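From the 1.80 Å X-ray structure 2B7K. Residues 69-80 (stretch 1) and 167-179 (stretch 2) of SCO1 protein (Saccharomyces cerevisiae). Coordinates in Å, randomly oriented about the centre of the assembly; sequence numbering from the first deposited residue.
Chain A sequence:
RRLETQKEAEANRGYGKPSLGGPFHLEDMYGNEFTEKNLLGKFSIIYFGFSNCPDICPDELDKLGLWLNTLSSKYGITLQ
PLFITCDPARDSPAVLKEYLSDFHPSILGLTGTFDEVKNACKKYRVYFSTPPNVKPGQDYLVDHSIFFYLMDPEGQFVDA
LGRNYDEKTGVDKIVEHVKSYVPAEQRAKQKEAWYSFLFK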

ATOM      1  N   ASN A  69      10.256   1.843  -9.260  1.00 14.07           N
ATOM      2  CA  ASN A  69      11.526   2.092  -9.936  1.00 15.30           C
ATOM      3  C   ASN A  69      11.411   3.119 -11.059  1.00 14.07           C
ATOM      4  O   ASN A  69      12.317   3.923 -11.257  1.00 15.54           O
ATOM      5  CB  ASN A  69      12.102   0.781 -10.466  1.00 20.13           C
ATOM      6  CG  ASN A  69      12.824  -0.006  -9.389  1.00 21.88           C
ATOM      7  OD1 ASN A  69      13.108  -1.191  -9.553  1.00 24.85           O
ATOM      8  ND2 ASN A  69      13.132   0.658  -8.280  1.00 23.47           N
ATOM      9  N   THR A  70      10.305   3.095 -11.792  1.00 14.06           N
ATOM     10  CA  THR A  70      10.106   4.055 -12.869  1.00 14.02           C
ATOM     11  C   THR A  70       9.906   5.437 -12.254  1.00 14.88           C
ATOM     12  O   THR A  70      10.440   6.433 -12.746  1.00 13.35           O
ATOM     13  CB  THR A  70       8.862   3.711 -13.706  1.00 16.55           C
ATOM     14  OG1 THR A  70       9.069   2.460 -14.370  1.00 18.09           O
ATOM     15  CG2 THR A  70       8.597   4.786 -14.738  1.00 18.13           C
ATOM     16  N   LEU A  71       9.135   5.491 -11.170  1.00 13.28           N
ATOM     17  CA  LEU A  71       8.864   6.761 -10.505  1.00 15.61           C
ATOM     18  C   LEU A  71      10.132   7.444 -10.008  1.00 15.51           C
ATOM     19  O   LEU A  71      10.341   8.636 -10.237  1.00 17.58           O
ATOM     20  CB  LEU A  71       7.892   6.546  -9.337  1.00 14.57           C
ATOM     21  CG  LEU A  71       6.439   6.361  -9.787  1.00 16.45           C
ATOM     22  CD1 LEU A  71       5.591   5.836  -8.639  1.00 16.66           C
ATOM     23  CD2 LEU A  71       5.903   7.702 -10.289  1.00 14.13           C
ATOM     24  N   SER A  72      10.988   6.690  -9.333  1.00 15.83           N
ATOM     25  CA  SER A  72      12.216   7.266  -8.815  1.00 17.61           C
ATOM     26  C   SER A  72      13.239   7.591  -9.905  1.00 19.08           C
ATOM     27  O   SER A  72      13.812   8.682  -9.917  1.00 19.51           O
ATOM     28  CB  SER A  72      12.838   6.334  -7.772  1.00 27.90           C
ATOM     29  OG  SER A  72      13.088   5.058  -8.326  1.00 31.27           O
ATOM     30  N   SER A  73      13.456   6.668 -10.834  1.00 22.75           N
ATOM     31  CA  SER A  73      14.444   6.896 -11.888  1.00 23.21           C
ATOM     32  C   SER A  73      14.050   7.940 -12.936  1.00 23.75           C
ATOM     33  O   SER A  73      14.867   8.777 -13.320  1.00 24.67           O
ATOM     34  CB  SER A  73      14.795   5.573 -12.581  1.00 21.06           C
ATOM     35  OG  SER A  73      13.701   5.049 -13.314  1.00 19.27           O
ATOM     36  N   LYS A  74      12.801   7.912 -13.390  1.00 20.99           N
ATOM     37  CA  LYS A  74      12.359   8.859 -14.415  1.00 22.22           C
ATOM     38  C   LYS A  74      11.777  10.183 -13.922  1.00 22.74           C
ATOM     39  O   LYS A  74      11.858  11.194 -14.623  1.00 22.19           O
ATOM     40  CB  LYS A  74      11.336   8.191 -15.337  1.00 31.77           C
ATOM     41  CG  LYS A  74      11.873   6.997 -16.096  1.00 37.59           C
ATOM     42  CD  LYS A  74      10.795   6.384 -16.967  1.00 41.73           C
ATOM     43  CE  LYS A  74      11.309   5.162 -17.706  1.00 45.14           C
ATOM     44  NZ  LYS A  74      10.210   4.456 -18.425  1.00 49.00           N
ATOM     45  N   TYR A  75      11.194  10.190 -12.727  1.00 23.08           N
ATOM     46  CA  TYR A  75      10.583  11.411 -12.212  1.00 23.62           C
ATOM     47  C   TYR A  75      11.113  11.878 -10.863  1.00 24.74           C
ATOM     48  O   TYR A  75      10.700  12.923 -10.359  1.00 26.04           O
ATOM     49  CB  TYR A  75       9.061  11.231 -12.134  1.00 25.83           C
ATOM     50  CG  TYR A  75       8.439  10.830 -13.449  1.00 25.29           C
ATOM     51  CD1 TYR A  75       8.362   9.490 -13.827  1.00 26.35           C
ATOM     52  CD2 TYR A  75       7.974  11.794 -14.342  1.00 27.28           C
ATOM     53  CE1 TYR A  75       7.840   9.118 -15.066  1.00 28.55           C
ATOM     54  CE2 TYR A  75       7.451  11.436 -15.584  1.00 29.30           C
ATOM     55  CZ  TYR A  75       7.387  10.098 -15.941  1.00 30.38           C
ATOM     56  OH  TYR A  75       6.877   9.740 -17.172  1.00 29.21           O
ATOM     57  N   GLY A  76      12.028  11.110 -10.280  1.00 24.68           N
ATOM     58  CA  GLY A  76      12.583  11.478  -8.990  1.00 24.16           C
ATOM     59  C   GLY A  76      11.522  11.522  -7.908  1.00 25.17           C
ATOM     60  O   GLY A  76      11.604  12.316  -6.966  1.00 24.78           O
ATOM     61  N   ILE A  77      10.511  10.671  -8.050  1.00 17.19           N
ATOM     62  CA  ILE A  77       9.425  10.597  -7.083  1.00 17.21           C
ATOM     63  C   ILE A  77       9.639   9.384  -6.194  1.00 17.73           C
ATOM     64  O   ILE A  77       9.909   8.290  -6.689  1.00 18.25           O
ATOM     65  CB  ILE A  77       8.049  10.458  -7.790  1.00 21.12           C
ATOM     66  CG1 ILE A  77       7.669  11.781  -8.459  1.00 23.35           C
ATOM     67  CG2 ILE A  77       6.980  10.025  -6.788  1.00 24.01           C
ATOM     68  CD1 ILE A  77       6.385  11.712  -9.282  1.00 20.87           C
ATOM     69  N   THR A  78       9.521   9.585  -4.886  1.00 21.39           N
ATOM     70  CA  THR A  78       9.683   8.499  -3.924  1.00 24.01           C
ATOM     71  C   THR A  78       8.401   8.342  -3.104  1.00 23.92           C
ATOM     72  O   THR A  78       7.986   9.265  -2.405  1.00 25.55           O
ATOM     73  CB  THR A  78      10.847   8.778  -2.948  1.00 39.07           C
ATOM     74  OG1 THR A  78      12.061   8.960  -3.684  1.00 40.75           O
ATOM     75  CG2 THR A  78      11.018   7.614  -1.979  1.00 41.17           C
ATOM     76  N   LEU A  79       7.773   7.177  -3.197  1.00 22.14           N
ATOM     77  CA  LEU A  79       6.550   6.923  -2.446  1.00 21.08           C
ATOM     78  C   LEU A  79       6.849   6.071  -1.217  1.00 20.44           C
ATOM     79  O   LEU A  79       7.949   5.530  -1.072  1.00 22.24           O
ATOM     80  CB  LEU A  79       5.527   6.174  -3.305  1.00 19.45           C
ATOM     81  CG  LEU A  79       5.095   6.736  -4.659  1.00 21.25           C
ATOM     82  CD1 LEU A  79       4.148   5.739  -5.319  1.00 20.24           C
ATOM     83  CD2 LEU A  79       4.409   8.088  -4.489  1.00 21.51           C
ATOM     84  N   GLN A  80       5.860   5.972  -0.332  1.00 14.15           N
ATOM     85  CA  GLN A  80       5.953   5.138   0.864  1.00 13.36           C
ATOM     86  C   GLN A  80       5.034   3.957   0.559  1.00 11.68           C
ATOM     87  O   GLN A  80       3.827   4.030   0.788  1.00 12.54           O
ATOM     88  CB  GLN A  80       5.431   5.870   2.111  1.00 14.12           C
ATOM     89  CG  GLN A  80       5.307   4.934   3.323  1.00 15.71           C
ATOM     90  CD  GLN A  80       5.029   5.656   4.629  1.00 17.74           C
ATOM     91  OE1 GLN A  80       5.788   5.520   5.592  1.00 20.24           O
ATOM     92  NE2 GLN A  80       3.939   6.416   4.674  1.00 16.54           N
ATOM     93  N   GLU A 167       1.837  -1.214 -16.236  1.00 28.48           N
ATOM     94  CA  GLU A 167       3.131  -0.686 -15.819  1.00 31.33           C
ATOM     95  C   GLU A 167       3.400   0.761 -16.229  1.00 30.86           C
ATOM     96  O   GLU A 167       4.205   1.446 -15.595  1.00 29.28           O
ATOM     97  CB  GLU A 167       4.257  -1.594 -16.332  1.00 50.62           C
ATOM     98  CG  GLU A 167       4.368  -1.692 -17.847  1.00 56.23           C
ATOM     99  CD  GLU A 167       3.085  -2.164 -18.507  1.00 59.14           C
ATOM    100  OE1 GLU A 167       2.628  -3.284 -18.192  1.00 59.50           O
ATOM    101  OE2 GLU A 167       2.537  -1.412 -19.342  1.00 59.08           O
ATOM    102  N   LYS A 168       2.727   1.230 -17.277  1.00 29.11           N
ATOM    103  CA  LYS A 168       2.920   2.598 -17.754  1.00 28.79           C
ATOM    104  C   LYS A 168       1.840   3.592 -17.335  1.00 26.95           C
ATOM    105  O   LYS A 168       2.149   4.674 -16.837  1.00 26.26           O
ATOM    106  CB  LYS A 168       3.043   2.621 -19.282  1.00 57.52           C
ATOM    107  CG  LYS A 168       4.449   2.371 -19.817  1.00 63.97           C
ATOM    108  CD  LYS A 168       4.942   0.973 -19.493  1.00 67.48           C
ATOM    109  CE  LYS A 168       6.343   0.739 -20.035  1.00 69.83           C
ATOM    110  NZ  LYS A 168       7.335   1.675 -19.435  1.00 73.17           N
ATOM    111  N   THR A 169       0.575   3.240 -17.543  1.00 21.52           N
ATOM    112  CA  THR A 169      -0.508   4.152 -17.187  1.00 19.27           C
ATOM    113  C   THR A 169      -0.610   4.394 -15.685  1.00 17.65           C
ATOM    114  O   THR A 169      -1.071   5.452 -15.255  1.00 16.69           O
ATOM    115  CB  THR A 169      -1.866   3.646 -17.710  1.00 23.19           C
ATOM    116  OG1 THR A 169      -2.131   2.347 -17.180  1.00 22.81           O
ATOM    117  CG2 THR A 169      -1.847   3.569 -19.235  1.00 24.66           C
ATOM    118  N   GLY A 170      -0.187   3.417 -14.888  1.00 19.12           N
ATOM    119  CA  GLY A 170      -0.231   3.583 -13.445  1.00 17.41           C
ATOM    120  C   GLY A 170       0.755   4.661 -13.033  1.00 17.67           C
ATOM    121  O   GLY A 170       0.471   5.504 -12.183  1.00 17.25           O
ATOM    122  N   VAL A 171       1.933   4.634 -13.640  1.00 15.69           N
ATOM    123  CA  VAL A 171       2.937   5.638 -13.325  1.00 15.34           C
ATOM    124  C   VAL A 171       2.424   7.029 -13.706  1.00 16.70           C
ATOM    125  O   VAL A 171       2.560   7.975 -12.932  1.00 16.36           O
ATOM    126  CB  VAL A 171       4.258   5.359 -14.069  1.00 17.94           C
ATOM    127  CG1 VAL A 171       5.200   6.562 -13.931  1.00 18.44           C
ATOM    128  CG2 VAL A 171       4.917   4.109 -13.500  1.00 19.90           C
ATOM    129  N   ASP A 172       1.823   7.148 -14.887  1.00 16.37           N
ATOM    130  CA  ASP A 172       1.308   8.438 -15.354  1.00 16.37           C
ATOM    131  C   ASP A 172       0.323   9.057 -14.363  1.00 16.37           C
ATOM    132  O   ASP A 172       0.378  10.258 -14.081  1.00 16.76           O
ATOM    133  CB  ASP A 172       0.622   8.291 -16.724  1.00 39.18           C
ATOM    134  CG  ASP A 172       1.581   7.863 -17.827  1.00 39.18           C
ATOM    135  OD1 ASP A 172       2.766   8.247 -17.775  1.00 39.18           O
ATOM    136  OD2 ASP A 172       1.149   7.154 -18.768  1.00 39.18           O
ATOM    137  N   LYS A 173      -0.573   8.227 -13.833  1.00 19.34           N
ATOM    138  CA  LYS A 173      -1.585   8.680 -12.886  1.00 20.29           C
ATOM    139  C   LYS A 173      -0.980   9.146 -11.568  1.00 19.46           C
ATOM    140  O   LYS A 173      -1.403  10.152 -10.999  1.00 18.63           O
ATOM    141  CB  LYS A 173      -2.593   7.556 -12.618  1.00 26.87           C
ATOM    142  CG  LYS A 173      -3.815   7.991 -11.818  1.00 30.53           C
ATOM    143  CD  LYS A 173      -4.658   8.980 -12.612  1.00 34.70           C
ATOM    144  CE  LYS A 173      -5.973   9.285 -11.915  1.00 36.76           C
ATOM    145  NZ  LYS A 173      -6.822  10.198 -12.732  1.00 38.62           N
ATOM    146  N   ILE A 174       0.009   8.412 -11.069  1.00 17.30           N
ATOM    147  CA  ILE A 174       0.650   8.788  -9.820  1.00 15.78           C
ATOM    148  C   ILE A 174       1.413  10.104  -9.991  1.00 17.22           C
ATOM    149  O   ILE A 174       1.307  11.001  -9.157  1.00 16.25           O
ATOM    150  CB  ILE A 174       1.596   7.658  -9.345  1.00 14.85           C
ATOM    151  CG1 ILE A 174       0.756   6.424  -9.001  1.00 14.12           C
ATOM    152  CG2 ILE A 174       2.408   8.110  -8.141  1.00 14.37           C
ATOM    153  CD1 ILE A 174       1.561   5.182  -8.687  1.00 14.58           C
ATOM    154  N   VAL A 175       2.162  10.226 -11.082  1.00 15.15           N
ATOM    155  CA  VAL A 175       2.917  11.448 -11.345  1.00 17.36           C
ATOM    156  C   VAL A 175       1.987  12.661 -11.326  1.00 19.56           C
ATOM    157  O   VAL A 175       2.288  13.676 -10.701  1.00 18.37           O
ATOM    158  CB  VAL A 175       3.635  11.369 -12.711  1.00 18.50           C
ATOM    159  CG1 VAL A 175       4.322  12.703 -13.025  1.00 20.22           C
ATOM    160  CG2 VAL A 175       4.660  10.236 -12.687  1.00 19.69           C
ATOM    161  N   GLU A 176       0.854  12.540 -12.007  1.00 22.32           N
ATOM    162  CA  GLU A 176      -0.140  13.611 -12.078  1.00 25.17           C
ATOM    163  C   GLU A 176      -0.529  14.106 -10.682  1.00 23.43           C
ATOM    164  O   GLU A 176      -0.561  15.312 -10.421  1.00 23.24           O
ATOM    165  CB  GLU A 176      -1.378  13.099 -12.825  1.00 48.17           C
ATOM    166  CG  GLU A 176      -2.464  14.136 -13.059  1.00 55.15           C
ATOM    167  CD  GLU A 176      -3.635  13.580 -13.853  1.00 57.49           C
ATOM    168  OE1 GLU A 176      -4.587  14.342 -14.128  1.00 60.03           O
ATOM    169  OE2 GLU A 176      -3.608  12.381 -14.206  1.00 59.99           O
ATOM    170  N   HIS A 177      -0.815  13.170  -9.784  1.00 22.55           N
ATOM    171  CA  HIS A 177      -1.199  13.500  -8.413  1.00 23.32           C
ATOM    172  C   HIS A 177      -0.080  14.142  -7.603  1.00 23.52           C
ATOM    173  O   HIS A 177      -0.300  15.116  -6.886  1.00 23.60           O
ATOM    174  CB  HIS A 177      -1.673  12.242  -7.684  1.00 23.37           C
ATOM    175  CG  HIS A 177      -3.076  11.844  -8.012  1.00 26.13           C
ATOM    176  ND1 HIS A 177      -4.170  12.585  -7.617  1.00 28.60           N
ATOM    177  CD2 HIS A 177      -3.566  10.792  -8.708  1.00 27.05           C
ATOM    178  CE1 HIS A 177      -5.273  12.005  -8.056  1.00 27.30           C
ATOM    179  NE2 HIS A 177      -4.935  10.916  -8.721  1.00 28.13           N
ATOM    180  N   VAL A 178       1.119  13.580  -7.703  1.00 20.05           N
ATOM    181  CA  VAL A 178       2.254  14.093  -6.953  1.00 20.56           C
ATOM    182  C   VAL A 178       2.676  15.490  -7.389  1.00 23.65           C
ATOM    183  O   VAL A 178       2.878  16.374  -6.550  1.00 22.29           O
ATOM    184  CB  VAL A 178       3.467  13.141  -7.076  1.00 19.66           C
ATOM    185  CG1 VAL A 178       4.671  13.715  -6.350  1.00 19.21           C
ATOM    186  CG2 VAL A 178       3.106  11.784  -6.502  1.00 17.24           C
ATOM    187  N   LYS A 179       2.803  15.686  -8.696  1.00 26.13           N
ATOM    188  CA  LYS A 179       3.232  16.978  -9.219  1.00 29.68           C
ATOM    189  C   LYS A 179       2.206  18.097  -9.096  1.00 30.50           C
ATOM    190  O   LYS A 179       2.578  19.271  -9.072  1.00 30.75           O
ATOM    191  CB  LYS A 179       3.670  16.841 -10.682  1.00 40.20           C
ATOM    192  CG  LYS A 179       4.867  15.924 -10.879  1.00 43.35           C
ATOM    193  CD  LYS A 179       5.719  16.318 -12.087  1.00 45.38           C
ATOM    194  CE  LYS A 179       4.949  16.272 -13.401  1.00 47.13           C
ATOM    195  NZ  LYS A 179       3.922  17.348 -13.517  1.00 50.14           N
TER

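The contact is apolar packing without a single hydrogen bond across it. Two helices cross at 61°, their axes 10.3 Å apart at closest approach, and the nearest CA atoms, those of Leu71 and Val171, lie 6.7 Å apart.

Thr70 opens the contact by presenting its methyl: CG2 sits 3.9 Å from Val171 CG1, while its hydroxyl is hydrogen-bonded elsewhere in the structure. Leu71 leaves the helix sideways, yet its m,t rotamer brings the end of the side chain nearer to the other helix. Leu71 CD2 meets Val171 CG1 at 3.9 Å and Val175 CG2 at 3.7 Å, and Leu71 CD1 and CD2 both lie near Ile174 CG2, at 3.9 and 4.1 Å. One leucine thus touches three residues spaced i, i+3 and i+4, the repeat that lines up one side of a helix.

Ser72 and Ser73 stay out of reach; Ser73 OG instead donates to Asn69 O within its own helix, at 2.7 Å. At the exposed margin, Lys74 NZ comes within 4.1 Å of Lys168 NZ, a like-charge approach that offers no attraction.

Tyr75 lays its ring against the valines. Val175 CG2 stands 3.8 Å from the centroid of the Tyr75 ring and only 8° off its normal, a CH-pi contact over one face, and Val171 CG1 approaches Tyr75 CE1 obliquely at 3.8 Å.

Gly76 then turns the chain with positive phi, a conformation that favours glycine, and touches nothing opposite. Beyond the turn, Ile77 points back toward the helix: its CD1 packs 4.0 Å from Val175 CA and 3.9 Å from Val178 CB, close against the helix backbone. Leu79 closes the contact, with CD1 4.1 Å from Ile174 CG2 and CD2 4.4 Å from Val178 CG2.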